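Local atomic coordinates of nitroreductase family protein (Lactobacillus plantarum, PDB entry 4QLX), a protein that acts as an FMN-dependent enone reductase in the saturation of polyunsaturated fatty acids, probably using NADH to yield 10-oxooctadecanoate. Residues I34-D37 against E38-K41; L181-P185 against K186-P190; T207-A211 against K212-D216. All blocks are in the same frame, centred on the assembly; numbering follows the deposited sequence.

Overall arrangement
All three contacts are local, each made by one continuous piece of chain, and they do not touch one another. Interaction 1, at the start of helix 36-46, is partly buried and pairs apolar packing with backbone helix bonds. Interaction 2 lies at the surface, where the chain leaves helix 177-181 and enters strand 188-197; an aspartate orders its turn. The centres of these two are about 24 Å apart. Interaction 3 is again an aspartate-led turn, but sits on the extended C-terminal tail, its centre about 63 Å from that of interaction 2, on the opposite side of the chain's centre, and wholly exposed.

Interaction 1 (I34-D37 against E38-K41)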
loop_
_atom_site.group_PDB
_atom_site.type_symbol
_atom_site.label_atom_id
_atom_site.label_comp_id
_atom_site.label_asym_id
_atom_site.label_seq_id
_atom_site.Cartn_x
_atom_site.Cartn_y
_atom_site.Cartn_z
ATOM N N ILE A 34 0.703 23.444 1.405
ATOM C CA ILE A 34 -0.277 22.831 0.531
ATOM C C ILE A 34 -1.664 23.216 1.036
ATOM O O ILE A 34 -1.970 23.031 2.210
ATOM C CB ILE A 34 -0.090 21.304 0.486
ATOM C CG1 ILE A 34 1.338 20.977 0.020
ATOM C CG2 ILE A 34 -1.139 20.651 -0.427
ATOM C CD1 ILE A 34 1.778 19.538 0.273
ATOM N N GLY A 35 -2.479 23.790 0.154
ATOM C CA GLY A 35 -3.849 24.147 0.492
ATOM C C GLY A 35 -4.636 22.931 0.949
ATOM O O GLY A 35 -4.379 21.814 0.499
ATOM N N ARG A 36 -5.587 23.137 1.853
ATOM C CA ARG A 36 -6.365 22.021 2.384
ATOM C C ARG A 36 -7.256 21.416 1.308
ATOM O O ARG A 36 -7.636 20.245 1.385
ATOM C CB ARG A 36 -7.190 22.462 3.596
ATOM C CG ARG A 36 -6.344 22.696 4.836
ATOM C CD ARG A 36 -7.196 23.059 6.029
ATOM N NE ARG A 36 -6.451 22.999 7.285
ATOM C CZ ARG A 36 -7.011 23.124 8.483
ATOM N NH1 ARG A 36 -8.322 23.311 8.579
ATOM N NH2 ARG A 36 -6.274 23.054 9.584
ATOM N N ASP A 37 -7.571 22.193 0.282
ATOM C CA ASP A 37 -8.363 21.643 -0.807
ATOM C C ASP A 37 -7.537 20.626 -1.591
ATOM O O ASP A 37 -8.040 19.563 -1.957
ATOM C CB ASP A 37 -8.884 22.753 -1.717
ATOM C CG ASP A 37 -9.863 23.670 -0.997
ATOM O OD1 ASP A 37 -10.473 23.216 0.000
ATOM O OD2 ASP A 37 -10.011 24.839 -1.412
ATOM N N GLU A 38 -6.262 20.925 -1.830
ATOM C CA GLU A 38 -5.420 19.934 -2.500
ATOM C C GLU A 38 -5.149 18.741 -1.581
ATOM O O GLU A 38 -5.081 17.600 -2.049
ATOM C CB GLU A 38 -4.102 20.536 -2.992
ATOM C CG GLU A 38 -3.276 19.528 -3.801
ATOM C CD GLU A 38 -2.029 20.111 -4.427
ATOM O OE1 GLU A 38 -1.578 21.190 -3.992
ATOM O OE2 GLU A 38 -1.494 19.488 -5.368
ATOM N N LEU A 39 -5.024 18.984 -0.280
ATOM C CA LEU A 39 -4.844 17.877 0.655
ATOM C C LEU A 39 -6.044 16.931 0.606
ATOM O O LEU A 39 -5.875 15.709 0.630
ATOM C CB LEU A 39 -4.641 18.380 2.088
ATOM C CG LEU A 39 -3.285 19.008 2.445
ATOM C CD1 LEU A 39 -3.349 19.553 3.870
ATOM C CD2 LEU A 39 -2.145 18.005 2.321
ATOM N N GLN A 40 -7.244 17.503 0.540
ATOM C CA GLN A 40 -8.478 16.712 0.466
ATOM C C GLN A 40 -8.525 15.924 -0.827
ATOM O O GLN A 40 -9.000 14.788 -0.858
ATOM C CB GLN A 40 -9.717 17.609 0.552
ATOM C CG GLN A 40 -9.923 18.264 1.886
ATOM C CD GLN A 40 -11.245 19.021 1.963
ATOM O OE1 GLN A 40 -11.632 19.755 1.039
ATOM N NE2 GLN A 40 -11.940 18.845 3.068
ATOM N N LYS A 41 -8.064 16.556 -1.902
ATOM C CA LYS A 41 -7.975 15.906 -3.199
ATOM C C LYS A 41 -7.031 14.691 -3.171
ATOM O O LYS A 41 -7.370 13.628 -3.688
ATOM C CB LYS A 41 -7.511 16.906 -4.257
ATOM C CG LYS A 41 -8.122 16.672 -5.620
ATOM C CD LYS A 41 -9.639 16.849 -5.548
ATOM C CE LYS A 41 -10.349 16.061 -6.636
ATOM N NZ LYS A 41 -11.821 15.959 -6.367
HETATM O O HOH W 1 -1.998 23.431 -2.625
HETATM O O HOH W 2 -11.399 19.707 -1.724
#
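Ile34 meets Leu39 and Glu38 past the helix start with one branch, its CG2. Ile34 sets CG1 beside its backbone N (chi1 -58°), which leaves CG2 opposite that N and directed at the first turn, 3.9 Å from Leu39 CG, with Leu39 CD2 about as near. The Glu38 chain runs out extended and passes aslant of Ile34, so that its OE1 comes 3.6 Å from Ile34 CG2. That carboxylate is gripped elsewhere, OE2 by His162 and OE1 by Tyr164, and a water links OE1 to Gly35 N. On the exposed side Asp37 and Gln40 lie alongside each other, pointing the same way, their flat ends turned 33° apart; a second water meets Gln40 OE1. Arg36, through NH2, forms a salt bridge with Asp64. Leu39 N bonds to Gly35 O at 3.0 Å, in the carbonyl plane, and Gln40 N and Lys41 N repeat the step to Arg36 O and Asp37 O. With Gly35 as N-cap, the Ile34-Leu39 pair straddling it is a hydrophobic staple at the start of helix 36-46, where a water carries the Glu38-to-Gly35 N half of a capping box and glycine has no side chain to supply the other half.

Interaction 2 (L181-P185 against K186-P190); sequences LGLDP and KRYVP
Asp184 grips the backbone of Lys186, Arg187 and Tyr188, and hydrogen bonds carry most of this contact. Its carbonyl O takes two donors: Tyr188 N at 2.9 Å, nearly along the C=O axis, and Arg187 N at 3.0 Å, which comes from well above the carbonyl plane. The side chain adds a third bond. Asp184 throws CG to the far side from its own N (chi1 -172°), which brings the carboxylate forward over the turn, and OD1 accepts from Lys186 N at 3.0 Å, met from above the carboxylate plane. A water joins Pro185 O to Tyr188 O.

An Asx turn thus lies over a type I beta turn with Pro185 and Lys186 at the corners, and Tyr188 N extends it to an alpha turn. Just before it, Gly182 ends helix 177-181 in a Schellman motif; just after it, the chain enters strand 188-197 of the antiparallel sheet. A leucine at Asp184 would probably leave Lys186 N without its acceptor and free the corner to shift, though the two bonds to the main-chain carbonyl could remain.

Apolar packing is lighter. Leu183 CB rests 3.8 Å from Tyr188 CD2, and Leu183 also reaches Ile178 and Val61.

Flat groups meet as well. Arg187 CG sits over the centre of the Tyr188 ring, 3.7 Å above its plane, while Tyr188 OH lies over the rim of the Arg187 guanidinium. Asp184 N meets the ring at its edge, in plane.

Charge plays a looser part across the turn. Asp184 and Arg187 cross at about a right angle, and OD2 of Asp184 stays 6.0 Å from Arg187 NE. The guanidinium is instead held by a salt bridge from NE to Asp96, on the neighbouring strand 89-96.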
loop_
_atom_site.group_PDB
_atom_site.type_symbol
_atom_site.label_atom_id
_atom_site.label_comp_id
_atom_site.label_asym_id
_atom_site.label_seq_id
_atom_site.Cartn_x
_atom_site.Cartn_y
_atom_site.Cartn_z
ATOM N N LEU A 181 -5.352 12.770 19.414
ATOM C CA LEU A 181 -6.056 13.213 18.212
ATOM C C LEU A 181 -7.535 13.508 18.495
ATOM O O LEU A 181 -8.257 14.001 17.629
ATOM C CB LEU A 181 -5.932 12.163 17.101
ATOM C CG LEU A 181 -4.523 11.843 16.586
ATOM C CD1 LEU A 181 -4.566 10.729 15.550
ATOM C CD2 LEU A 181 -3.851 13.072 16.006
ATOM N N GLY A 182 -7.978 13.208 19.712
ATOM C CA GLY A 182 -9.360 13.446 20.096
ATOM C C GLY A 182 -10.306 12.424 19.487
ATOM O O GLY A 182 -11.501 12.669 19.370
ATOM N N LEU A 183 -9.764 11.269 19.115
ATOM C CA LEU A 183 -10.542 10.204 18.491
ATOM C C LEU A 183 -11.059 9.219 19.531
ATOM O O LEU A 183 -10.452 9.065 20.581
ATOM C CB LEU A 183 -9.694 9.466 17.451
ATOM C CG LEU A 183 -9.289 10.232 16.185
ATOM C CD1 LEU A 183 -8.357 9.364 15.335
ATOM C CD2 LEU A 183 -10.514 10.658 15.384
ATOM N N ASP A 184 -12.174 8.559 19.219
ATOM C CA ASP A 184 -12.795 7.552 20.076
ATOM C C ASP A 184 -11.869 6.363 20.290
ATOM O O ASP A 184 -11.611 5.594 19.365
ATOM C CB ASP A 184 -14.114 7.096 19.452
ATOM C CG ASP A 184 -14.949 6.192 20.369
ATOM O OD1 ASP A 184 -14.493 5.792 21.463
ATOM O OD2 ASP A 184 -16.090 5.872 19.962
ATOM N N PRO A 185 -11.366 6.204 21.518
ATOM C CA PRO A 185 -10.453 5.110 21.846
ATOM C C PRO A 185 -11.111 3.730 21.763
ATOM O O PRO A 185 -10.432 2.733 21.528
ATOM C CB PRO A 185 -10.041 5.428 23.279
ATOM C CG PRO A 185 -11.159 6.225 23.832
ATOM C CD PRO A 185 -11.625 7.068 22.684
ATOM N N LYS A 186 -12.417 3.680 21.974
ATOM C CA LYS A 186 -13.176 2.451 21.785
ATOM C C LYS A 186 -13.127 1.989 20.330
ATOM O O LYS A 186 -13.246 0.800 20.049
ATOM C CB LYS A 186 -14.640 2.643 22.190
ATOM C CG LYS A 186 -14.919 2.774 23.677
ATOM C CD LYS A 186 -16.421 2.711 23.919
ATOM C CE LYS A 186 -16.994 1.359 23.463
ATOM N NZ LYS A 186 -18.144 1.469 22.505
ATOM N N ARG A 187 -12.962 2.947 19.422
ATOM C CA ARG A 187 -13.183 2.729 17.996
ATOM C C ARG A 187 -11.915 2.670 17.141
ATOM O O ARG A 187 -11.751 1.790 16.296
ATOM C CB ARG A 187 -14.079 3.840 17.450
ATOM C CG ARG A 187 -14.396 3.675 15.985
ATOM C CD ARG A 187 -15.410 4.678 15.506
ATOM N NE ARG A 187 -15.867 4.345 14.155
ATOM C CZ ARG A 187 -16.772 5.045 13.481
ATOM N NH1 ARG A 187 -17.310 6.130 14.026
ATOM N NH2 ARG A 187 -17.132 4.665 12.258
ATOM N N TYR A 188 -11.028 3.628 17.356
ATOM C CA TYR A 188 -9.903 3.835 16.450
ATOM C C TYR A 188 -8.575 3.308 16.993
ATOM O O TYR A 188 -8.300 3.409 18.181
ATOM C CB TYR A 188 -9.789 5.325 16.123
ATOM C CG TYR A 188 -10.975 5.847 15.359
ATOM C CD1 TYR A 188 -11.185 5.485 14.034
ATOM C CD2 TYR A 188 -11.889 6.704 15.956
ATOM C CE1 TYR A 188 -12.274 5.958 13.326
ATOM C CE2 TYR A 188 -12.978 7.191 15.254
ATOM C CZ TYR A 188 -13.165 6.815 13.941
ATOM O OH TYR A 188 -14.253 7.292 13.247
ATOM N N VAL A 189 -7.769 2.729 16.109
ATOM C CA VAL A 189 -6.420 2.289 16.454
ATOM C C VAL A 189 -5.362 3.027 15.613
ATOM O O VAL A 189 -5.522 3.210 14.407
ATOM C CB VAL A 189 -6.262 0.757 16.270
ATOM C CG1 VAL A 189 -7.207 0.003 17.218
ATOM C CG2 VAL A 189 -6.517 0.347 14.826
ATOM N N PRO A 190 -4.264 3.450 16.243
ATOM C CA PRO A 190 -3.268 4.193 15.472
ATOM C C PRO A 190 -2.469 3.281 14.547
ATOM O O PRO A 190 -2.168 2.149 14.929
ATOM C CB PRO A 190 -2.374 4.799 16.554
ATOM C CG PRO A 190 -2.482 3.848 17.692
ATOM C CD PRO A 190 -3.847 3.231 17.638
HETATM O O HOH W 3 -8.098 3.266 20.767
#

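Interaction 3 (T207-A211 against K212-D216); sequences TRYDA and KTQTD
Lys212 runs past the carboxylate of Asp210, and its side chain can be followed along a single oxygen, Asp210 OD2. CB starts 3.1 Å from OD2, close to where the backbone N of Lys212 gives OD2 a hydrogen bond of the same length, from above the carboxylate plane. CG follows at 3.3 Å from OD2 and CD at 3.6 Å, so the aliphatic part climbs slowly away along the carboxylate. CE lies farther off, 4.7 Å from Asp210 OD2. There the chain bends (chi4 77°), which keeps NZ on the Asp210 side. It stops 4.6 Å from OD2, beyond a salt bridge, and a water completes the link by accepting from NZ at 2.6 Å and donating to Asp210 OD1. Opposite charges thus face each other through one solvent molecule.

The bond from Lys212 N makes Asp210 the head of an Asx turn, and Thr213 N bonds to Asp210 O beneath it, closing a type I beta turn round Ala211 and Lys212. A second beta turn follows, shifted by one residue to 211-214, with Gln214 N bonded to Ala211 O. That carbonyl oxygen has another donor, Thr215 OG1 at 2.7 Å, and the two arrive from opposite faces of its plane. The turns sit on the tail after strand 188-197, their centre about 50 Å from that of the chain.

Tyr209 and Gln214 meet outside the turns. Gln214 NE2 approaches the ring edge at CD2, near the ring plane, with the amide and ring planes nearly perpendicular. Upstream, Arg208 NH1 is tied to Thr207 O and to Thr206 OG1. Arg208 is an FMN-binding residue, although no FMN is bound by it in this chain of the model.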
loop_
_atom_site.group_PDB
_atom_site.type_symbol
_atom_site.label_atom_id
_atom_site.label_comp_id
_atom_site.label_asym_id
_atom_site.label_seq_id
_atom_site.Cartn_x
_atom_site.Cartn_y
_atom_site.Cartn_z
ATOM N N THR A 207 24.001 35.442 -8.178
ATOM C CA THR A 207 24.927 36.023 -9.134
ATOM C C THR A 207 25.603 37.241 -8.530
ATOM O O THR A 207 25.210 37.710 -7.465
ATOM C CB THR A 207 24.209 36.451 -10.431
ATOM O OG1 THR A 207 23.198 37.416 -10.108
ATOM C CG2 THR A 207 23.567 35.252 -11.122
ATOM N N ARG A 208 26.612 37.754 -9.229
ATOM C CA ARG A 208 27.211 39.043 -8.900
ATOM C C ARG A 208 27.248 39.905 -10.149
ATOM O O ARG A 208 27.445 39.388 -11.252
ATOM C CB ARG A 208 28.630 38.867 -8.347
ATOM C CG ARG A 208 28.707 38.165 -7.000
ATOM C CD ARG A 208 27.912 38.925 -5.946
ATOM N NE ARG A 208 28.001 38.271 -4.643
ATOM C CZ ARG A 208 27.184 37.307 -4.235
ATOM N NH1 ARG A 208 26.195 36.886 -5.029
ATOM N NH2 ARG A 208 27.345 36.773 -3.029
ATOM N N TYR A 209 27.050 41.207 -9.985
ATOM C CA TYR A 209 27.366 42.142 -11.055
ATOM C C TYR A 209 28.841 41.983 -11.375
ATOM O O TYR A 209 29.611 41.509 -10.546
ATOM C CB TYR A 209 27.076 43.587 -10.656
ATOM C CG TYR A 209 25.668 43.867 -10.175
ATOM C CD1 TYR A 209 24.559 43.491 -10.919
ATOM C CD2 TYR A 209 25.458 44.523 -8.976
ATOM C CE1 TYR A 209 23.270 43.761 -10.464
ATOM C CE2 TYR A 209 24.195 44.798 -8.521
ATOM C CZ TYR A 209 23.104 44.417 -9.261
ATOM O OH TYR A 209 21.857 44.705 -8.768
ATOM N N ASP A 210 29.252 42.367 -12.573
ATOM C CA ASP A 210 30.666 42.344 -12.850
ATOM C C ASP A 210 31.289 43.517 -12.091
ATOM O O ASP A 210 30.781 44.641 -12.135
ATOM C CB ASP A 210 30.952 42.423 -14.342
ATOM C CG ASP A 210 32.424 42.319 -14.636
ATOM O OD1 ASP A 210 32.935 41.184 -14.749
ATOM O OD2 ASP A 210 33.072 43.380 -14.714
ATOM N N ALA A 211 32.361 43.241 -11.357
ATOM C CA ALA A 211 32.870 44.215 -10.399
ATOM C C ALA A 211 33.472 45.449 -11.081
ATOM O O ALA A 211 33.625 46.508 -10.447
ATOM C CB ALA A 211 33.885 43.559 -9.484
ATOM N N LYS A 212 33.812 45.320 -12.362
ATOM C CA LYS A 212 34.317 46.463 -13.129
ATOM C C LYS A 212 33.262 47.565 -13.214
ATOM O O LYS A 212 33.582 48.750 -13.296
ATOM C CB LYS A 212 34.741 46.034 -14.539
ATOM C CG LYS A 212 35.920 45.093 -14.614
ATOM C CD LYS A 212 36.163 44.667 -16.062
ATOM C CE LYS A 212 37.479 43.956 -16.262
ATOM N NZ LYS A 212 37.451 42.542 -15.784
ATOM N N THR A 213 31.996 47.159 -13.188
ATOM C CA THR A 213 30.868 48.081 -13.200
ATOM C C THR A 213 30.821 48.961 -11.955
ATOM O O THR A 213 30.398 50.127 -11.987
ATOM C CB THR A 213 29.547 47.302 -13.322
ATOM O OG1 THR A 213 29.448 46.742 -14.641
ATOM C CG2 THR A 213 28.356 48.199 -13.077
ATOM N N GLN A 214 31.250 48.397 -10.841
ATOM C CA GLN A 214 31.156 49.106 -9.576
ATOM C C GLN A 214 32.491 49.685 -9.144
ATOM O O GLN A 214 32.677 50.023 -7.968
ATOM C CB GLN A 214 30.635 48.173 -8.503
ATOM C CG GLN A 214 29.316 47.556 -8.865
ATOM C CD GLN A 214 28.911 46.522 -7.860
ATOM O OE1 GLN A 214 29.495 45.436 -7.800
ATOM N NE2 GLN A 214 27.932 46.863 -7.032
ATOM N N THR A 215 33.416 49.806 -10.091
ATOM C CA THR A 215 34.758 50.291 -9.774
ATOM C C THR A 215 35.186 51.492 -10.635
ATOM O O THR A 215 34.975 51.496 -11.850
ATOM C CB THR A 215 35.792 49.174 -9.952
ATOM O OG1 THR A 215 35.448 48.062 -9.119
ATOM C CG2 THR A 215 37.211 49.672 -9.589
ATOM N N ASP A 216 35.772 52.502 -9.996
ATOM C CA ASP A 216 36.411 53.620 -10.691
ATOM C C ASP A 216 37.882 53.650 -10.314
ATOM O O ASP A 216 38.232 53.291 -9.191
ATOM C CB ASP A 216 35.784 54.966 -10.311
ATOM C CG ASP A 216 34.293 55.020 -10.555
ATOM O OD1 ASP A 216 33.829 54.547 -11.623
ATOM O OD2 ASP A 216 33.585 55.555 -9.670
HETATM O O HOH W 4 35.657 40.772 -16.406
#